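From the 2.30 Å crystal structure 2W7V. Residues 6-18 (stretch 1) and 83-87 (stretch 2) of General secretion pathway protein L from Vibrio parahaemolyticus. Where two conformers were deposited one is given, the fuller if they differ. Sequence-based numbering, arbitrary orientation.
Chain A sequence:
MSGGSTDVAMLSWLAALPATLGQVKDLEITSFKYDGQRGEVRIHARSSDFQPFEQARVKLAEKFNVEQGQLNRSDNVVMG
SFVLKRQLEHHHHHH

Stretch 1 (6-18) TDVAMLSWLAALP
Stretch 2 (83-87) VLKRQ

A helix that includes residues 8-13 lies across a strand that includes residues 83-86. Their axes approach to 8.9 Å, and their N-to-C directions differ by 121°. The backbones come nearest where the CA atoms of Met-10 and Arg-86 stand 6.4 Å apart. No hydrogen bond joins the two stretches; side-chain packing and one salt bridge do the work, burying 370 Å² in all.

Arg-86 contributes most, with 109 Å² covered. Its backbone sits at phi/psi -61/136, its CA-to-CB bond points sideways, and the side chain slants toward the N-terminal end of the helix (chi1 -65°, chi2 -142°, chi3 -80°, chi4 152°). Its NE reaches OD2 of Asp-7 at 3.1 Å, a salt bridge. Arginine suits this place because its aliphatic part can pack while its charge stays at the exposed margin: CD lies 3.2 Å from CZ3 of Trp-13. The guanidinium makes a contact of its own, with NH1 3.2 Å from CB of Ala-9, where the methyl sits directly against it. The Trp-13 indole (chi1 -49°, chi2 -30°) meets the arginine CD obliquely, while its CH2 lies at the edge of the guanidinium, near that group's plane.

Asp-7 serves both partners. At the N-cap, with phi/psi -98/91 and a t rotamer (chi2 -49°), its OD1 accepts from Met-10 N at 2.6 Å, satisfying an amide that the first turn leaves without a backbone acceptor. The helix then follows with phi near -65° and psi near -40°, its bonds including Leu-11 N to Asp-7 O (3.2 Å) and Leu-14 N to Met-10 O (2.9 Å).

Met-10, present as selenomethionine, is buried and has 66 Å² covered. Its CA-to-CB bond points sideways, but the t, p, p rotamer brings the end nearer: CE lies 3.0 Å from Arg-86 N, 3.1 Å from Lys-85 C and 3.6 Å from Arg-86 CG. A flexible, unbranched apolar chain can bend in this way and lay its methyl against the strand backbone.

Leu-84, with 62 Å² covered, extends the apolar contact. Its strand backbone (-110/138) directs CB toward the helical stretch, whereas that of Lys-85 points away, the alternation expected of a strand. In its m, t rotamer, Leu-84 places CD1 3.4 Å from CD1 of Leu-17, also m, t, whose CA-to-CB bond points toward the strand stretch. Both leucines are buried, where their branched hydrocarbon ends pack without any polar group to satisfy.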

# COMPACT_ATOMS: atom_id res chain seq x y z
N THR A 6 -4.04 -15.53 0.15
CA THR A 6 -3.97 -14.09 -0.12
C THR A 6 -5.20 -13.36 0.45
O THR A 6 -6.32 -13.82 0.23
CB THR A 6 -3.86 -13.84 -1.65
OG1 THR A 6 -3.59 -12.47 -1.91
CG2 THR A 6 -5.15 -14.26 -2.37
N ASP A 7 -5.01 -12.25 1.16
CA ASP A 7 -6.11 -11.54 1.86
C ASP A 7 -6.71 -10.36 1.12
O ASP A 7 -6.30 -9.19 1.34
CB ASP A 7 -5.71 -11.05 3.24
CG ASP A 7 -6.91 -10.49 4.03
OD1 ASP A 7 -7.66 -9.67 3.46
OD2 ASP A 7 -7.11 -10.89 5.21
N VAL A 8 -7.73 -10.68 0.33
CA VAL A 8 -8.50 -9.74 -0.48
C VAL A 8 -9.33 -8.70 0.29
O VAL A 8 -9.53 -7.60 -0.21
CB VAL A 8 -9.46 -10.54 -1.41
CG1 VAL A 8 -10.71 -9.75 -1.71
CG2 VAL A 8 -8.74 -10.95 -2.68
N ALA A 9 -9.85 -9.06 1.46
CA ALA A 9 -10.64 -8.09 2.28
C ALA A 9 -9.76 -6.94 2.77
O ALA A 9 -10.12 -5.77 2.65
CB ALA A 9 -11.34 -8.78 3.43
N MSE A 10 -8.59 -7.25 3.28
CA MSE A 10 -7.62 -6.21 3.59
C MSE A 10 -7.17 -5.39 2.36
O MSE A 10 -7.02 -4.19 2.44
CB MSE A 10 -6.42 -6.82 4.31
CG MSE A 10 -5.43 -5.76 4.78
SE MSE A 10 -6.02 -4.51 6.19
CE MSE A 10 -6.24 -5.80 7.59
N LEU A 11 -6.96 -6.05 1.23
CA LEU A 11 -6.64 -5.35 0.00
C LEU A 11 -7.72 -4.33 -0.36
O LEU A 11 -7.43 -3.20 -0.69
CB LEU A 11 -6.43 -6.35 -1.14
CG LEU A 11 -5.82 -5.83 -2.44
CD1 LEU A 11 -4.48 -5.21 -2.17
CD2 LEU A 11 -5.67 -6.99 -3.40
N SER A 12 -8.98 -4.71 -0.23
CA SER A 12 -10.07 -3.79 -0.50
C SER A 12 -10.10 -2.60 0.45
O SER A 12 -10.19 -1.45 -0.03
CB SER A 12 -11.41 -4.53 -0.47
OG SER A 12 -11.42 -5.56 -1.46
N TRP A 13 -9.99 -2.86 1.76
CA TRP A 13 -10.18 -1.83 2.79
C TRP A 13 -8.95 -0.91 2.91
O TRP A 13 -9.06 0.22 3.36
CB TRP A 13 -10.48 -2.44 4.18
CG TRP A 13 -11.58 -3.51 4.25
CD1 TRP A 13 -12.68 -3.62 3.46
CD2 TRP A 13 -11.66 -4.58 5.20
NE1 TRP A 13 -13.45 -4.71 3.85
CE2 TRP A 13 -12.84 -5.31 4.91
CE3 TRP A 13 -10.86 -4.99 6.28
CZ2 TRP A 13 -13.22 -6.43 5.65
CZ3 TRP A 13 -11.24 -6.09 7.01
CH2 TRP A 13 -12.41 -6.80 6.69
N LEU A 14 -7.80 -1.43 2.55
CA LEU A 14 -6.62 -0.60 2.41
C LEU A 14 -6.86 0.71 1.58
O LEU A 14 -6.18 1.72 1.76
CB LEU A 14 -5.56 -1.51 1.77
CG LEU A 14 -4.33 -0.97 1.09
CD1 LEU A 14 -3.25 -2.06 1.12
CD2 LEU A 14 -4.70 -0.54 -0.30
N ALA A 15 -7.80 0.66 0.64
CA ALA A 15 -8.19 1.83 -0.19
C ALA A 15 -8.70 3.06 0.64
O ALA A 15 -8.65 4.20 0.16
CB ALA A 15 -9.25 1.40 -1.19
N ALA A 16 -9.20 2.79 1.85
CA ALA A 16 -9.68 3.79 2.80
C ALA A 16 -8.56 4.44 3.65
O ALA A 16 -8.81 5.38 4.37
CB ALA A 16 -10.73 3.17 3.71
N LEU A 17 -7.35 3.92 3.61
CA LEU A 17 -6.30 4.36 4.50
C LEU A 17 -5.68 5.73 4.13
O LEU A 17 -5.42 6.54 5.02
CB LEU A 17 -5.22 3.28 4.64
CG LEU A 17 -5.60 2.05 5.50
CD1 LEU A 17 -4.48 1.00 5.44
CD2 LEU A 17 -5.90 2.42 6.96
N PRO A 18 -5.45 5.99 2.83
CA PRO A 18 -4.96 7.31 2.50
C PRO A 18 -5.91 8.41 2.93
O PRO A 18 -5.47 9.39 3.55
CB PRO A 18 -4.81 7.26 0.97
CG PRO A 18 -4.48 5.79 0.70
CD PRO A 18 -5.53 5.15 1.60
N VAL A 83 0.85 -1.42 12.70
CA VAL A 83 0.51 -2.66 12.04
C VAL A 83 -1.00 -2.80 12.09
O VAL A 83 -1.59 -2.69 13.14
CB VAL A 83 1.18 -3.86 12.72
CG1 VAL A 83 0.79 -5.13 12.03
CG2 VAL A 83 2.71 -3.68 12.67
N LEU A 84 -1.62 -2.98 10.93
CA LEU A 84 -3.06 -3.21 10.83
C LEU A 84 -3.32 -4.65 10.41
O LEU A 84 -2.67 -5.16 9.50
CB LEU A 84 -3.66 -2.31 9.74
CG LEU A 84 -3.33 -0.83 9.75
CD1 LEU A 84 -4.11 -0.09 8.63
CD2 LEU A 84 -3.61 -0.24 11.11
N LYS A 85 -4.31 -5.25 11.04
CA LYS A 85 -4.90 -6.52 10.65
C LYS A 85 -6.41 -6.34 10.62
O LYS A 85 -6.95 -5.35 11.14
CB LYS A 85 -4.52 -7.60 11.66
CG LYS A 85 -3.01 -7.77 11.86
CD LYS A 85 -2.68 -8.50 13.18
CE LYS A 85 -1.18 -8.36 13.52
NZ LYS A 85 -0.73 -9.21 14.64
N ARG A 86 -7.11 -7.29 10.03
CA ARG A 86 -8.57 -7.20 9.88
C ARG A 86 -9.33 -7.13 11.25
O ARG A 86 -8.96 -7.85 12.16
CB ARG A 86 -9.11 -8.40 9.07
CG ARG A 86 -8.63 -8.44 7.62
CD ARG A 86 -9.72 -8.92 6.65
NE ARG A 86 -9.85 -10.37 6.66
CZ ARG A 86 -10.96 -11.05 6.38
NH1 ARG A 86 -12.11 -10.44 6.07
NH2 ARG A 86 -10.93 -12.38 6.42
N GLN A 87 -10.32 -6.22 11.34
CA GLN A 87 -11.35 -6.05 12.43
C GLN A 87 -11.29 -4.71 13.23
O GLN A 87 -12.29 -4.28 13.89
CB GLN A 87 -11.40 -7.23 13.40
CG GLN A 87 -12.02 -8.49 12.85
CD GLN A 87 -11.93 -9.61 13.87
OE1 GLN A 87 -10.83 -9.92 14.34
NE2 GLN A 87 -13.07 -10.19 14.24